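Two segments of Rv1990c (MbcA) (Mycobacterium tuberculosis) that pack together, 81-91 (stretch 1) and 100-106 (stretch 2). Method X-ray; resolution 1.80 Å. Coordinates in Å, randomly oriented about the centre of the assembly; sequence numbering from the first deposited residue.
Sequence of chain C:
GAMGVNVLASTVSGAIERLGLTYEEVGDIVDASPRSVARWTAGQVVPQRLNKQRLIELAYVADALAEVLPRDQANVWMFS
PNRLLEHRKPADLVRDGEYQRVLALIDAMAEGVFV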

ATOM      1  N   PRO C  81      -5.502  30.918  -0.288  1.00 34.39           N
ATOM      2  CA  PRO C  81      -4.850  30.087   0.725  1.00 34.13           C
ATOM      3  C   PRO C  81      -5.473  30.380   2.074  1.00 33.10           C
ATOM      4  O   PRO C  81      -5.571  31.531   2.489  1.00 35.72           O
ATOM      5  N   ASN C  82      -5.933  29.333   2.734  1.00 31.77           N
ATOM      6  CA  ASN C  82      -6.719  29.479   3.945  1.00 32.79           C
ATOM      7  C   ASN C  82      -5.951  28.866   5.110  1.00 33.83           C
ATOM      8  O   ASN C  82      -5.656  27.663   5.096  1.00 35.00           O
ATOM      9  N   ARG C  83      -5.630  29.673   6.117  1.00 31.85           N
ATOM     10  CA  ARG C  83      -4.840  29.171   7.247  1.00 38.28           C
ATOM     11  C   ARG C  83      -5.564  28.065   8.036  1.00 36.52           C
ATOM     12  O   ARG C  83      -4.920  27.277   8.731  1.00 38.36           O
ATOM     13  N   LEU C  84      -6.889  27.994   7.920  1.00 32.56           N
ATOM     14  CA  LEU C  84      -7.642  26.941   8.605  1.00 31.21           C
ATOM     15  C   LEU C  84      -7.526  25.601   7.877  1.00 35.67           C
ATOM     16  O   LEU C  84      -7.864  24.542   8.429  1.00 32.45           O
ATOM     17  N   LEU C  85      -7.042  25.648   6.638  1.00 31.23           N
ATOM     18  CA  LEU C  85      -6.825  24.442   5.847  1.00 31.33           C
ATOM     19  C   LEU C  85      -5.337  24.253   5.563  1.00 34.54           C
ATOM     20  O   LEU C  85      -4.955  23.840   4.473  1.00 33.41           O
ATOM     21  N   GLU C  86      -4.500  24.566   6.553  1.00 37.85           N
ATOM     22  CA  GLU C  86      -3.046  24.459   6.411  1.00 38.75           C
ATOM     23  C   GLU C  86      -2.543  25.256   5.197  1.00 43.51           C
ATOM     24  O   GLU C  86      -1.657  24.819   4.458  1.00 37.94           O
ATOM     25  N   HIS C  87      -3.132  26.432   5.004  1.00 33.28           N
ATOM     26  CA  HIS C  87      -2.707  27.378   3.975  1.00 34.73           C
ATOM     27  C   HIS C  87      -2.917  26.827   2.574  1.00 36.29           C
ATOM     28  O   HIS C  87      -2.170  27.151   1.662  1.00 43.52           O
ATOM     29  N   ARG C  88      -3.939  25.987   2.411  1.00 38.29           N
ATOM     30  CA  ARG C  88      -4.316  25.484   1.096  1.00 36.37           C
ATOM     31  C   ARG C  88      -5.583  26.186   0.610  1.00 29.30           C
ATOM     32  O   ARG C  88      -6.336  26.737   1.404  1.00 35.94           O
ATOM     33  N   LYS C  89      -5.801  26.185  -0.702  1.00 33.42           N
ATOM     34  CA  LYS C  89      -7.003  26.772  -1.288  1.00 31.78           C
ATOM     35  C   LYS C  89      -8.152  25.767  -1.252  1.00 31.77           C
ATOM     36  O   LYS C  89      -7.955  24.608  -1.628  1.00 32.57           O
ATOM     37  N   PRO C  90      -9.353  26.204  -0.827  1.00 27.09           N
ATOM     38  CA  PRO C  90     -10.513  25.293  -0.884  1.00 32.64           C
ATOM     39  C   PRO C  90     -10.722  24.638  -2.261  1.00 36.65           C
ATOM     40  O   PRO C  90     -11.068  23.454  -2.321  1.00 33.32           O
ATOM     41  N   ALA C  91     -10.514  25.388  -3.341  1.00 36.71           N
ATOM     42  CA  ALA C  91     -10.666  24.827  -4.686  1.00 36.36           C
ATOM     43  C   ALA C  91      -9.710  23.658  -4.939  1.00 32.49           C
ATOM     44  O   ALA C  91     -10.072  22.692  -5.611  1.00 34.15           O
ATOM     45  N   GLN C 100     -15.043  17.104   1.625  1.00 27.49           N
ATOM     46  CA  GLN C 100     -15.721  16.939   2.912  1.00 29.55           C
ATOM     47  C   GLN C 100     -15.121  17.885   3.945  1.00 31.43           C
ATOM     48  O   GLN C 100     -15.847  18.464   4.751  1.00 28.87           O
ATOM     49  N   ARG C 101     -13.802  18.064   3.896  1.00 28.49           N
ATOM     50  CA  ARG C 101     -13.134  18.970   4.831  1.00 29.71           C
ATOM     51  C   ARG C 101     -13.585  20.398   4.594  1.00 28.73           C
ATOM     52  O   ARG C 101     -13.750  21.181   5.535  1.00 29.22           O
ATOM     53  N   VAL C 102     -13.753  20.751   3.321  1.00 29.24           N
ATOM     54  CA  VAL C 102     -14.234  22.082   2.963  1.00 27.29           C
ATOM     55  C   VAL C 102     -15.661  22.312   3.478  1.00 28.20           C
ATOM     56  O   VAL C 102     -15.976  23.367   4.024  1.00 29.12           O
ATOM     57  N   LEU C 103     -16.537  21.329   3.292  1.00 30.60           N
ATOM     58  CA  LEU C 103     -17.894  21.415   3.835  1.00 25.84           C
ATOM     59  C   LEU C 103     -17.886  21.539   5.359  1.00 26.73           C
ATOM     60  O   LEU C 103     -18.718  22.259   5.937  1.00 28.25           O
ATOM     61  N   ALA C 104     -16.966  20.829   6.008  1.00 26.77           N
ATOM     62  CA  ALA C 104     -16.868  20.895   7.463  1.00 29.90           C
ATOM     63  C   ALA C 104     -16.440  22.303   7.898  1.00 29.24           C
ATOM     64  O   ALA C 104     -17.018  22.874   8.843  1.00 27.22           O
ATOM     65  N   LEU C 105     -15.456  22.883   7.205  1.00 25.18           N
ATOM     66  CA  LEU C 105     -15.065  24.270   7.506  1.00 28.04           C
ATOM     67  C   LEU C 105     -16.256  25.242   7.314  1.00 31.18           C
ATOM     68  O   LEU C 105     -16.502  26.099   8.152  1.00 30.26           O
ATOM     69  N   ILE C 106     -17.016  25.088   6.233  1.00 27.92           N
ATOM     70  CA  ILE C 106     -18.179  25.952   5.997  1.00 31.18           C
ATOM     71  C   ILE C 106     -19.205  25.820   7.127  1.00 29.13           C
ATOM     72  O   ILE C 106     -19.773  26.812   7.603  1.00 28.48           O
TER

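Packing of the 81-91 stretch of MbcA, whose last two residues begin a helix, against helical residues 100-106, which buries 390 Å² in all. The helix turns R101, V102 and L105 toward the other stretch. L105 (chi1 t, chi2 p) meets two leucines, both m,t: its CD1 lies 3.7 Å from L84 CD1 and its CD2 3.8 Å from L85 CG. Further along, P90 CB approaches V102 CG1 (chi1 t) at 4.2 Å.

The polar contact centres on R101. Its chi1 is t and its chi2, at 97°, lies between wells; the side chain, bent at chi2, carries the guanidinium to the E86 carboxylate in a two-pronged salt bridge. R101 NH1 donates to E86 OE1 at 2.9 Å, almost linearly (173°), and R101 NH2 donates to E86 OE2 at 3.1 Å, so both carboxylate oxygens are engaged. The CA-to-CB bond of E86 points sideways, but m and p torsions at chi1 and chi2 bring its end nearer the helix. E86 OE1 also accepts from R88 NH2 at 2.8 Å, a second salt bridge, this one within the loop. Sharing that oxygen leaves R88 NH2 and R101 NH1 only 3.4 Å apart; both are donors, so no hydrogen bond joins them, and E86 OE1, bonded to both, helps offset their like charges. L85 CD2 covers one face of the R101 guanidinium. L84 O lies 3.3 Å from R101 NH2, but the angle is too poor for a hydrogen bond.

Other polar groups brace the loop itself. R88 NE donates to L85 O at 3.0 Å, and that carbonyl also accepts from R88 N at 3.1 Å. N82 (chi1 t) uses OD1 to accept from L84 N at 2.9 Å, while its ND2 lies 3.9 Å from L105 CD2, a methyl group that cannot accept a hydrogen bond, and finds no polar partner in the helical stretch.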

ATOM      1  CB  PRO C  81      -3.385  30.531   0.666  1.00 33.14           C
ATOM      2  CG  PRO C  81      -3.210  31.019  -0.745  1.00 40.86           C
ATOM      3  CD  PRO C  81      -4.524  31.691  -1.081  1.00 35.88           C
ATOM      4  CB  ASN C  82      -8.087  28.802   3.753  1.00 34.12           C
ATOM      5  CG  ASN C  82      -9.087  29.161   4.834  1.00 36.40           C
ATOM      6  OD1 ASN C  82      -8.781  29.111   6.016  1.00 34.36           O
ATOM      7  ND2 ASN C  82     -10.289  29.550   4.421  1.00 30.57           N
ATOM      8  CB  ARG C  83      -4.440  30.318   8.193  1.00 41.37           C
ATOM      9  CG  ARG C  83      -5.581  30.978   8.965  1.00 40.73           C
ATOM     10  CD  ARG C  83      -5.008  31.783  10.149  1.00 42.00           C
ATOM     11  NE  ARG C  83      -6.029  32.518  10.890  1.00 40.82           N
ATOM     12  CZ  ARG C  83      -6.666  32.055  11.967  1.00 47.49           C
ATOM     13  NH1 ARG C  83      -6.405  30.842  12.450  1.00 37.90           N
ATOM     14  NH2 ARG C  83      -7.576  32.807  12.569  1.00 43.69           N
ATOM     15  CB  LEU C  84      -9.114  27.345   8.749  1.00 31.58           C
ATOM     16  CG  LEU C  84      -9.306  28.665   9.501  1.00 32.64           C
ATOM     17  CD1 LEU C  84     -10.789  29.033   9.623  1.00 30.23           C
ATOM     18  CD2 LEU C  84      -8.650  28.581  10.866  1.00 35.16           C
ATOM     19  CB  LEU C  85      -7.617  24.515   4.530  1.00 32.37           C
ATOM     20  CG  LEU C  85      -9.129  24.731   4.621  1.00 32.69           C
ATOM     21  CD1 LEU C  85      -9.685  24.941   3.227  1.00 31.83           C
ATOM     22  CD2 LEU C  85      -9.846  23.547   5.306  1.00 28.61           C
ATOM     23  CB  GLU C  86      -2.628  22.984   6.315  1.00 42.39           C
ATOM     24  CG  GLU C  86      -3.025  22.136   7.538  1.00 46.48           C
ATOM     25  CD  GLU C  86      -4.516  21.814   7.592  1.00 54.71           C
ATOM     26  OE1 GLU C  86      -5.072  21.398   6.554  1.00 58.07           O
ATOM     27  OE2 GLU C  86      -5.139  21.987   8.664  1.00 51.69           O
ATOM     28  CB  HIS C  87      -1.236  27.776   4.183  1.00 40.41           C
ATOM     29  CG  HIS C  87      -0.945  28.277   5.563  1.00 51.87           C
ATOM     30  ND1 HIS C  87      -1.363  29.511   6.010  1.00 48.24           N
ATOM     31  CD2 HIS C  87      -0.297  27.699   6.604  1.00 55.08           C
ATOM     32  CE1 HIS C  87      -0.975  29.679   7.262  1.00 53.83           C
ATOM     33  NE2 HIS C  87      -0.323  28.595   7.645  1.00 58.22           N
ATOM     34  CB  ARG C  88      -4.522  23.961   1.140  1.00 35.89           C
ATOM     35  CG  ARG C  88      -3.239  23.177   1.401  1.00 41.05           C
ATOM     36  CD  ARG C  88      -3.528  21.683   1.562  1.00 40.23           C
ATOM     37  NE  ARG C  88      -4.335  21.435   2.754  1.00 48.23           N
ATOM     38  CZ  ARG C  88      -5.097  20.359   2.938  1.00 57.75           C
ATOM     39  NH1 ARG C  88      -5.165  19.418   2.003  1.00 49.50           N
ATOM     40  NH2 ARG C  88      -5.797  20.226   4.061  1.00 55.40           N
ATOM     41  CB  LYS C  89      -6.757  27.186  -2.738  1.00 33.23           C
ATOM     42  CG  LYS C  89      -5.650  28.226  -2.951  1.00 34.86           C
ATOM     43  CD  LYS C  89      -5.326  28.344  -4.427  1.00 34.52           C
ATOM     44  CE  LYS C  89      -4.061  29.164  -4.643  1.00 39.55           C
ATOM     45  NZ  LYS C  89      -3.751  29.372  -6.082  1.00 42.92           N
ATOM     46  CB  PRO C  90     -11.694  26.211  -0.536  1.00 31.93           C
ATOM     47  CG  PRO C  90     -11.063  27.286   0.361  1.00 28.07           C
ATOM     48  CD  PRO C  90      -9.673  27.488  -0.162  1.00 29.72           C
ATOM     49  CB  ALA C  91     -10.464  25.911  -5.748  1.00 33.39           C
ATOM     50  CB  GLN C 100     -15.648  15.486   3.391  1.00 33.97           C
ATOM     51  CG  GLN C 100     -16.692  14.584   2.754  1.00 40.53           C
ATOM     52  CD  GLN C 100     -18.091  14.826   3.315  1.00 52.51           C
ATOM     53  OE1 GLN C 100     -18.278  15.627   4.236  1.00 54.18           O
ATOM     54  NE2 GLN C 100     -19.075  14.122   2.770  1.00 47.04           N
ATOM     55  CB  ARG C 101     -11.604  18.881   4.690  1.00 34.50           C
ATOM     56  CG  ARG C 101     -10.831  19.820   5.638  1.00 38.73           C
ATOM     57  CD  ARG C 101     -10.381  19.088   6.886  1.00 39.43           C
ATOM     58  NE  ARG C 101      -9.803  19.953   7.916  1.00 37.40           N
ATOM     59  CZ  ARG C 101      -8.592  20.510   7.858  1.00 50.78           C
ATOM     60  NH1 ARG C 101      -7.805  20.322   6.797  1.00 41.84           N
ATOM     61  NH2 ARG C 101      -8.171  21.278   8.862  1.00 46.86           N
ATOM     62  CB  VAL C 102     -14.189  22.297   1.433  1.00 27.98           C
ATOM     63  CG1 VAL C 102     -14.695  23.691   1.083  1.00 27.99           C
ATOM     64  CG2 VAL C 102     -12.764  22.073   0.905  1.00 27.53           C
ATOM     65  CB  LEU C 103     -18.726  20.189   3.433  1.00 31.07           C
ATOM     66  CG  LEU C 103     -19.036  20.064   1.933  1.00 35.35           C
ATOM     67  CD1 LEU C 103     -19.881  18.803   1.663  1.00 33.37           C
ATOM     68  CD2 LEU C 103     -19.747  21.325   1.422  1.00 27.51           C
ATOM     69  CB  ALA C 104     -15.894  19.821   8.000  1.00 28.47           C
ATOM     70  CB  LEU C 105     -13.868  24.707   6.642  1.00 26.90           C
ATOM     71  CG  LEU C 105     -13.487  26.197   6.738  1.00 27.98           C
ATOM     72  CD1 LEU C 105     -13.267  26.619   8.180  1.00 28.80           C
ATOM     73  CD2 LEU C 105     -12.245  26.511   5.906  1.00 31.32           C
ATOM     74  CB  ILE C 106     -18.805  25.641   4.619  1.00 31.90           C
ATOM     75  CG1 ILE C 106     -17.843  26.113   3.521  1.00 34.26           C
ATOM     76  CG2 ILE C 106     -20.192  26.271   4.465  1.00 27.75           C
ATOM     77  CD1 ILE C 106     -18.151  25.527   2.122  1.00 35.67           C
TER